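Local coordinates for protein mandelate racemase/muconate lactonizing enzyme (Polaromonas sp., PDB 2OG9) that probably interconverts the enantiomers of mandelate or a related carboxylate through alpha-proton abstraction, as racemases of the enolase superfamily do, at residues 88-91 with 97-100; 93-98 with 124-129; 58-63 with 131-136. All coordinates share one frame; numbering follows the deposited sequence.

Contact 1 of 3, residues 88-91 with 97-100; sequences IGED and KLWD
The first turns of helix 95-104 fold back against the loop that leads into them, and the contact centres on Leu98 lying against Glu90. The CD2 methyl of Leu98 rests on the aliphatic root of the glutamate, 3.5 Å from Glu90 CG, and the two side chains run antiparallel alongside one another. The other methyl, Leu98 CD1, lies 3.5 Å from Asp91 O, so the fork spans a side chain and the neighbouring peptide. A bend at chi2 (-71°) folds the Glu90 carboxylate round beside the same leucine, with OE1 3.7 Å from Leu98 CD2. Lys97 comes in across Glu90; its NZ stays 4.1 Å from Glu90 OE1, too long for a salt bridge. The stronger polar ties lie elsewhere: Glu90 OE2 pairs with Lys101 and Lys97 NZ with Asp94, while Asp91 OD2 takes Ser12 N and Lys140 of the second subunit. Leu98 also touches Ile15 and Leu126. The arrangement is that of a connecting loop packed on the start of its own following helix, here in the N-terminal capping domain of the enolase-superfamily fold.

Contact 2 of 3, residues 93-98 with 124-129; sequences SDIAKL and VALWDL
Ile95 fills the angle between Leu126 and Trp127, and these three residues carry most of the contact between helices 95-104 and 114-133. The end of the isoleucine stands on the indole: Ile95 CD1 is 3.6 Å from the centroid of the five-membered ring of Trp127 and only 6° off the ring normal, a CH-pi contact made squarely over one face. The branch methyl works beside it, with Ile95 CG2 3.4 Å from Trp127 NE1. With CG1 anti to the carbonyl carbon (chi1 -53°) and CG2 anti to the backbone N, both branches are turned to the indole, CD1 over the middle of the five-membered ring and CG2 near its nitrogen. The inner part of the isoleucine lies against the base of Leu126, whose CB is 4.0 Å from Ile95 CG1; Ile95 CD1 also comes within 3.8 Å of the backbone oxygen Leu126 O. One turn further along the first helix, Leu98 adds a methyl-to-methyl touch, its CD1 3.9 Å from Leu126 CD1. Trp127 NE1 hydrogen-bonds to Thr296 OG1 of helix 295-307, and the ring also touches Leu138, Leu141 and Leu142. Away from this interface, Lys97 NZ reaches Asp94 OD2 at 2.9 Å, tilted 26° out of the carboxylate plane, and the same oxygen pairs with Lys140 of the second subunit. These charges thus lie to the side, linking Asp94 to Lys97 in the first turn and to the second subunit. Between the helices the chemistry is almost wholly apolar: cohesion comes from close-fitting methyls and the pi face, while the one polar atom of the indole, met by a methyl within this contact, is satisfied by Thr296.

Contact 3 of 3, residues 58-63 with 131-136; sequences GGHQGL and AKRAGL
Arg133 runs out from its helix with CG opposite the backbone N (chi1 -176°), then bends at chi3 (-68°), which lays its guanidinium over one face of the His60 ring; His60 comes to meet it with CG opposite its own carbonyl carbon. The two planes are not stacked flat but stand 50° apart, and the side chains cross at about a right angle. The closest atoms are Arg133 NH1 and His60 NE2, 3.1 Å apart, yet the angle is too poor for a hydrogen bond; NH1 also lies 3.3 Å from His60 CD2, so it lies over the ring face near the CD2-NE2 side. Lower down, the stem of the arginine joins in, Arg133 CG being 3.8 Å from His60 CE1. The polar mate of the guanidinium is Asp13, whose OD2 forms a salt bridge with Arg133 NH2 and whose OD1 takes Gly58 N. Replacing His60 by an alanine would probably open a gap beside the guanidinium and leave its NH1 end freer to swing about the Asp13 salt bridge. Lys132, extended beyond CG, passes the start of strand 61-69 with CD 3.5 Å from Gln61 O, on its way to a salt bridge with Asp128. The helix itself stops here in a Schellman motif: Gly135 N bonds to Lys132 O at 2.9 Å and Leu136 N to Ala131 O at 3.1 Å, with Gly135 supplying the positive phi. Arg133 also packs on Leu136 of the second subunit. With both cationic charges answered by Asp13 and Asp128, the loop and strand start are held to the helix end without a direct hydrogen bond or salt bridge between them, carboxylates probably fixing the direction of each side chain.

From the N terminus, contact 3 opens first, at the turn into strand 61-69, and closes last, at the C-terminal end of helix 114-133; its long loop encloses the other two. Within it, contact 1 closes a short loop from 88-91 back to helix 95-104. Contact 2 starts at 93-98, before contact 1 has closed, and runs on to 124-129, so these two interlock and share Lys97 and Leu98. Contacts 2 and 3 meet directly through Asp128 OD2 and Leu63 N, 2.8 Å apart, a probable hydrogen bond. Together they tie strand 61-69, at one edge of the chain's antiparallel sheet, to helix 114-133, that helix to 95-104, and 95-104 to its incoming loop, all beside the second subunit.

Contact 1 of 3, residues 88-91 with 97-100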
loop_
_atom_site.group_PDB
_atom_site.type_symbol
_atom_site.label_atom_id
_atom_site.label_comp_id
_atom_site.label_asym_id
_atom_site.label_seq_id
_atom_site.Cartn_x
_atom_site.Cartn_y
_atom_site.Cartn_z
ATOM N N ILE A 88 -45.353 -7.657 13.334
ATOM C CA ILE A 88 -46.593 -8.418 13.218
ATOM C C ILE A 88 -46.842 -8.945 11.807
ATOM O O ILE A 88 -46.745 -8.208 10.829
ATOM C CB ILE A 88 -47.809 -7.575 13.650
ATOM C CG1 ILE A 88 -47.604 -7.057 15.078
ATOM C CG2 ILE A 88 -49.077 -8.417 13.559
ATOM C CD1 ILE A 88 -47.399 -8.150 16.123
ATOM N N GLY A 89 -47.158 -10.233 11.714
ATOM C CA GLY A 89 -47.433 -10.842 10.426
ATOM C C GLY A 89 -46.224 -11.413 9.708
ATOM O O GLY A 89 -46.372 -12.161 8.742
ATOM N N GLU A 90 -45.028 -11.070 10.175
ATOM C CA GLU A 90 -43.796 -11.543 9.547
ATOM C C GLU A 90 -43.380 -12.949 9.969
ATOM O O GLU A 90 -43.719 -13.416 11.058
ATOM C CB GLU A 90 -42.648 -10.576 9.855
ATOM C CG GLU A 90 -42.798 -9.185 9.262
ATOM C CD GLU A 90 -42.615 -9.170 7.755
ATOM O OE1 GLU A 90 -41.971 -10.094 7.220
ATOM O OE2 GLU A 90 -43.100 -8.222 7.105
ATOM N N ASP A 91 -42.633 -13.611 9.089
ATOM C CA ASP A 91 -42.127 -14.957 9.348
ATOM C C ASP A 91 -40.937 -14.797 10.305
ATOM O O ASP A 91 -39.898 -14.260 9.923
ATOM C CB ASP A 91 -41.659 -15.591 8.032
ATOM C CG ASP A 91 -41.316 -17.061 8.179
ATOM O OD1 ASP A 91 -40.967 -17.479 9.303
ATOM O OD2 ASP A 91 -41.384 -17.792 7.169
ATOM N N LYS A 97 -33.455 -10.775 7.705
ATOM C CA LYS A 97 -34.384 -9.996 6.890
ATOM C C LYS A 97 -35.168 -8.998 7.750
ATOM O O LYS A 97 -35.315 -7.831 7.378
ATOM C CB LYS A 97 -35.361 -10.935 6.171
ATOM C CG LYS A 97 -36.289 -10.227 5.187
ATOM C CD LYS A 97 -37.324 -11.177 4.579
ATOM C CE LYS A 97 -38.398 -11.549 5.590
ATOM N NZ LYS A 97 -39.457 -12.430 5.006
ATOM N N LEU A 98 -35.668 -9.466 8.893
ATOM C CA LEU A 98 -36.430 -8.626 9.811
ATOM C C LEU A 98 -35.546 -7.598 10.503
ATOM O O LEU A 98 -36.008 -6.511 10.846
ATOM C CB LEU A 98 -37.148 -9.488 10.855
ATOM C CG LEU A 98 -38.308 -10.322 10.294
ATOM C CD1 LEU A 98 -38.921 -11.183 11.392
ATOM C CD2 LEU A 98 -39.355 -9.390 9.705
ATOM N N TRP A 99 -34.283 -7.945 10.736
ATOM C CA TRP A 99 -33.353 -6.997 11.355
ATOM C C TRP A 99 -33.280 -5.803 10.383
ATOM O O TRP A 99 -33.388 -4.639 10.789
ATOM C CB TRP A 99 -31.960 -7.621 11.506
ATOM C CG TRP A 99 -31.039 -6.845 12.428
ATOM C CD1 TRP A 99 -30.852 -7.055 13.765
ATOM C CD2 TRP A 99 -30.213 -5.722 12.080
ATOM N NE1 TRP A 99 -29.961 -6.134 14.270
ATOM C CE2 TRP A 99 -29.556 -5.304 13.259
ATOM C CE3 TRP A 99 -29.968 -5.028 10.886
ATOM C CZ2 TRP A 99 -28.666 -4.224 13.280
ATOM C CZ3 TRP A 99 -29.084 -3.954 10.907
ATOM C CH2 TRP A 99 -28.445 -3.563 12.099
ATOM N N ASP A 100 -33.111 -6.110 9.097
ATOM C CA ASP A 100 -33.032 -5.079 8.054
ATOM C C ASP A 100 -34.334 -4.289 7.917
ATOM O O ASP A 100 -34.310 -3.070 7.739
ATOM C CB ASP A 100 -32.690 -5.697 6.688
ATOM C CG ASP A 100 -31.269 -6.238 6.621
ATOM O OD1 ASP A 100 -30.445 -5.898 7.499
ATOM O OD2 ASP A 100 -30.971 -6.995 5.673
#

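Contact 2 of 3, residues 93-98 with 124-129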
loop_
_atom_site.group_PDB
_atom_site.type_symbol
_atom_site.label_atom_id
_atom_site.label_comp_id
_atom_site.label_asym_id
_atom_site.label_seq_id
_atom_site.Cartn_x
_atom_site.Cartn_y
_atom_site.Cartn_z
ATOM N N SER A 93 -38.702 -16.773 11.250
ATOM C CA SER A 93 -37.482 -17.477 10.860
ATOM C C SER A 93 -36.529 -16.638 10.005
ATOM O O SER A 93 -35.338 -16.931 9.939
ATOM C CB SER A 93 -37.830 -18.773 10.113
ATOM O OG SER A 93 -38.346 -19.758 11.001
ATOM N N ASP A 94 -37.044 -15.603 9.352
ATOM C CA ASP A 94 -36.215 -14.745 8.505
ATOM C C ASP A 94 -35.633 -13.631 9.370
ATOM O O ASP A 94 -35.914 -12.442 9.176
ATOM C CB ASP A 94 -37.064 -14.172 7.366
ATOM C CG ASP A 94 -37.590 -15.249 6.442
ATOM O OD1 ASP A 94 -36.933 -16.305 6.327
ATOM O OD2 ASP A 94 -38.649 -15.043 5.810
ATOM N N ILE A 95 -34.802 -14.042 10.323
ATOM C CA ILE A 95 -34.203 -13.137 11.289
ATOM C C ILE A 95 -33.414 -11.961 10.734
ATOM O O ILE A 95 -33.680 -10.813 11.103
ATOM C CB ILE A 95 -33.325 -13.929 12.286
ATOM C CG1 ILE A 95 -34.158 -15.061 12.902
ATOM C CG2 ILE A 95 -32.791 -13.003 13.375
ATOM C CD1 ILE A 95 -33.456 -15.821 14.024
ATOM N N ALA A 96 -32.452 -12.232 9.861
ATOM C CA ALA A 96 -31.645 -11.154 9.281
ATOM C C ALA A 96 -32.530 -10.204 8.474
ATOM O O ALA A 96 -32.373 -8.985 8.546
ATOM C CB ALA A 96 -30.546 -11.735 8.397
ATOM N N LYS A 97 -33.455 -10.775 7.705
ATOM C CA LYS A 97 -34.384 -9.996 6.890
ATOM C C LYS A 97 -35.168 -8.998 7.750
ATOM O O LYS A 97 -35.315 -7.831 7.378
ATOM C CB LYS A 97 -35.361 -10.935 6.171
ATOM C CG LYS A 97 -36.289 -10.227 5.187
ATOM C CD LYS A 97 -37.324 -11.177 4.579
ATOM C CE LYS A 97 -38.398 -11.549 5.590
ATOM N NZ LYS A 97 -39.457 -12.430 5.006
ATOM N N LEU A 98 -35.668 -9.466 8.893
ATOM C CA LEU A 98 -36.430 -8.626 9.811
ATOM C C LEU A 98 -35.546 -7.598 10.503
ATOM O O LEU A 98 -36.008 -6.511 10.846
ATOM C CB LEU A 98 -37.148 -9.488 10.855
ATOM C CG LEU A 98 -38.308 -10.322 10.294
ATOM C CD1 LEU A 98 -38.921 -11.183 11.392
ATOM C CD2 LEU A 98 -39.355 -9.390 9.705
ATOM N N VAL A 124 -32.642 -10.958 19.429
ATOM C CA VAL A 124 -32.291 -12.031 20.352
ATOM C C VAL A 124 -33.495 -12.940 20.583
ATOM O O VAL A 124 -33.375 -14.169 20.602
ATOM C CB VAL A 124 -31.806 -11.476 21.705
ATOM C CG1 VAL A 124 -31.542 -12.622 22.669
ATOM C CG2 VAL A 124 -30.526 -10.672 21.507
ATOM N N ALA A 125 -34.658 -12.327 20.752
ATOM C CA ALA A 125 -35.883 -13.080 20.972
ATOM C C ALA A 125 -36.156 -14.011 19.784
ATOM O O ALA A 125 -36.558 -15.159 19.970
ATOM C CB ALA A 125 -37.052 -12.113 21.182
ATOM N N LEU A 126 -35.932 -13.527 18.564
ATOM C CA LEU A 126 -36.167 -14.352 17.378
ATOM C C LEU A 126 -35.219 -15.552 17.356
ATOM O O LEU A 126 -35.614 -16.662 16.982
ATOM C CB LEU A 126 -35.991 -13.527 16.096
ATOM C CG LEU A 126 -37.097 -12.505 15.800
ATOM C CD1 LEU A 126 -36.738 -11.664 14.583
ATOM C CD2 LEU A 126 -38.404 -13.247 15.562
ATOM N N TRP A 127 -33.969 -15.333 17.750
ATOM C CA TRP A 127 -32.999 -16.427 17.789
ATOM C C TRP A 127 -33.390 -17.434 18.866
ATOM O O TRP A 127 -33.268 -18.636 18.668
ATOM C CB TRP A 127 -31.591 -15.896 18.068
ATOM C CG TRP A 127 -30.892 -15.462 16.832
ATOM C CD1 TRP A 127 -30.756 -14.182 16.357
ATOM C CD2 TRP A 127 -30.276 -16.317 15.869
ATOM N NE1 TRP A 127 -30.088 -14.197 15.152
ATOM C CE2 TRP A 127 -29.784 -15.494 14.828
ATOM C CE3 TRP A 127 -30.095 -17.706 15.781
ATOM C CZ2 TRP A 127 -29.121 -16.012 13.711
ATOM C CZ3 TRP A 127 -29.433 -18.224 14.670
ATOM C CH2 TRP A 127 -28.952 -17.373 13.646
ATOM N N ASP A 128 -33.844 -16.928 20.006
ATOM C CA ASP A 128 -34.283 -17.765 21.124
ATOM C C ASP A 128 -35.433 -18.647 20.641
ATOM O O ASP A 128 -35.459 -19.855 20.879
ATOM C CB ASP A 128 -34.746 -16.866 22.280
ATOM C CG ASP A 128 -35.287 -17.653 23.471
ATOM O OD1 ASP A 128 -34.621 -18.608 23.914
ATOM O OD2 ASP A 128 -36.377 -17.303 23.974
ATOM N N LEU A 129 -36.366 -18.029 19.928
ATOM C CA LEU A 129 -37.523 -18.728 19.393
ATOM C C LEU A 129 -37.125 -19.790 18.370
ATOM O O LEU A 129 -37.641 -20.904 18.397
ATOM C CB LEU A 129 -38.494 -17.708 18.776
ATOM C CG LEU A 129 -39.851 -18.157 18.218
ATOM C CD1 LEU A 129 -40.775 -16.945 18.105
ATOM C CD2 LEU A 129 -39.676 -18.823 16.865
#

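Contact 3 of 3, residues 58-63 with 131-136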
loop_
_atom_site.group_PDB
_atom_site.type_symbol
_atom_site.label_atom_id
_atom_site.label_comp_id
_atom_site.label_asym_id
_atom_site.label_seq_id
_atom_site.Cartn_x
_atom_site.Cartn_y
_atom_site.Cartn_z
ATOM N N GLY A 58 -48.196 -19.980 15.515
ATOM C CA GLY A 58 -47.882 -21.381 15.724
ATOM C C GLY A 58 -47.608 -21.755 17.169
ATOM O O GLY A 58 -47.238 -22.894 17.452
ATOM N N GLY A 59 -47.777 -20.802 18.082
ATOM C CA GLY A 59 -47.550 -21.079 19.490
ATOM C C GLY A 59 -46.101 -21.040 19.944
ATOM O O GLY A 59 -45.783 -21.496 21.042
ATOM N N HIS A 60 -45.216 -20.501 19.109
ATOM C CA HIS A 60 -43.802 -20.408 19.464
ATOM C C HIS A 60 -43.544 -19.098 20.200
ATOM O O HIS A 60 -44.253 -18.112 19.991
ATOM C CB HIS A 60 -42.940 -20.504 18.206
ATOM C CG HIS A 60 -42.961 -21.859 17.570
ATOM N ND1 HIS A 60 -42.243 -22.927 18.069
ATOM C CD2 HIS A 60 -43.642 -22.333 16.500
ATOM C CE1 HIS A 60 -42.480 -23.998 17.332
ATOM N NE2 HIS A 60 -43.326 -23.664 16.373
ATOM N N GLN A 61 -42.540 -19.091 21.071
ATOM C CA GLN A 61 -42.236 -17.892 21.840
ATOM C C GLN A 61 -40.741 -17.649 21.977
ATOM O O GLN A 61 -39.940 -18.587 21.966
ATOM C CB GLN A 61 -42.877 -17.983 23.233
ATOM C CG GLN A 61 -42.499 -16.837 24.165
ATOM C CD GLN A 61 -43.240 -16.870 25.491
ATOM O OE1 GLN A 61 -43.270 -17.898 26.179
ATOM N NE2 GLN A 61 -43.836 -15.735 25.866
ATOM N N GLY A 62 -40.377 -16.380 22.097
ATOM C CA GLY A 62 -38.983 -16.013 22.251
ATOM C C GLY A 62 -38.821 -14.835 23.194
ATOM O O GLY A 62 -39.716 -13.994 23.315
ATOM N N LEU A 63 -37.674 -14.780 23.865
ATOM C CA LEU A 63 -37.368 -13.712 24.799
ATOM C C LEU A 63 -35.972 -13.191 24.490
ATOM O O LEU A 63 -35.045 -13.973 24.280
ATOM C CB LEU A 63 -37.403 -14.230 26.241
ATOM C CG LEU A 63 -36.946 -13.274 27.354
ATOM C CD1 LEU A 63 -37.865 -12.066 27.430
ATOM C CD2 LEU A 63 -36.946 -14.018 28.695
ATOM N N ALA A 131 -34.243 -21.357 18.111
ATOM C CA ALA A 131 -33.535 -22.430 18.811
ATOM C C ALA A 131 -34.549 -23.366 19.481
ATOM O O ALA A 131 -34.476 -24.590 19.337
ATOM C CB ALA A 131 -32.596 -21.839 19.855
ATOM N N LYS A 132 -35.492 -22.777 20.209
ATOM C CA LYS A 132 -36.537 -23.544 20.894
ATOM C C LYS A 132 -37.335 -24.388 19.903
ATOM O O LYS A 132 -37.741 -25.515 20.209
ATOM C CB LYS A 132 -37.479 -22.599 21.652
ATOM C CG LYS A 132 -36.858 -21.965 22.902
ATOM C CD LYS A 132 -37.748 -20.875 23.509
ATOM C CE LYS A 132 -37.134 -20.320 24.792
ATOM N NZ LYS A 132 -37.915 -19.187 25.380
ATOM N N ARG A 133 -37.553 -23.840 18.713
ATOM C CA ARG A 133 -38.294 -24.533 17.674
ATOM C C ARG A 133 -37.602 -25.850 17.338
ATOM O O ARG A 133 -38.257 -26.847 17.035
ATOM C CB ARG A 133 -38.400 -23.648 16.420
ATOM C CG ARG A 133 -39.246 -24.233 15.301
ATOM C CD ARG A 133 -39.045 -23.476 13.990
ATOM N NE ARG A 133 -39.578 -22.115 14.026
ATOM C CZ ARG A 133 -40.872 -21.816 13.973
ATOM N NH1 ARG A 133 -41.772 -22.785 13.880
ATOM N NH2 ARG A 133 -41.266 -20.549 14.008
ATOM N N ALA A 134 -36.273 -25.859 17.402
ATOM C CA ALA A 134 -35.508 -27.068 17.102
ATOM C C ALA A 134 -35.208 -27.897 18.353
ATOM O O ALA A 134 -34.563 -28.944 18.265
ATOM C CB ALA A 134 -34.202 -26.697 16.405
ATOM N N GLY A 135 -35.674 -27.429 19.507
ATOM C CA GLY A 135 -35.421 -28.140 20.752
ATOM C C GLY A 135 -33.942 -28.124 21.095
ATOM O O GLY A 135 -33.422 -29.043 21.739
ATOM N N LEU A 136 -33.258 -27.066 20.679
ATOM C CA LEU A 136 -31.825 -26.946 20.920
ATOM C C LEU A 136 -31.460 -25.681 21.677
ATOM O O LEU A 136 -32.155 -24.668 21.587
ATOM C CB LEU A 136 -31.065 -26.924 19.590
ATOM C CG LEU A 136 -31.170 -28.084 18.603
ATOM C CD1 LEU A 136 -30.439 -27.700 17.305
ATOM C CD2 LEU A 136 -30.572 -29.336 19.213
#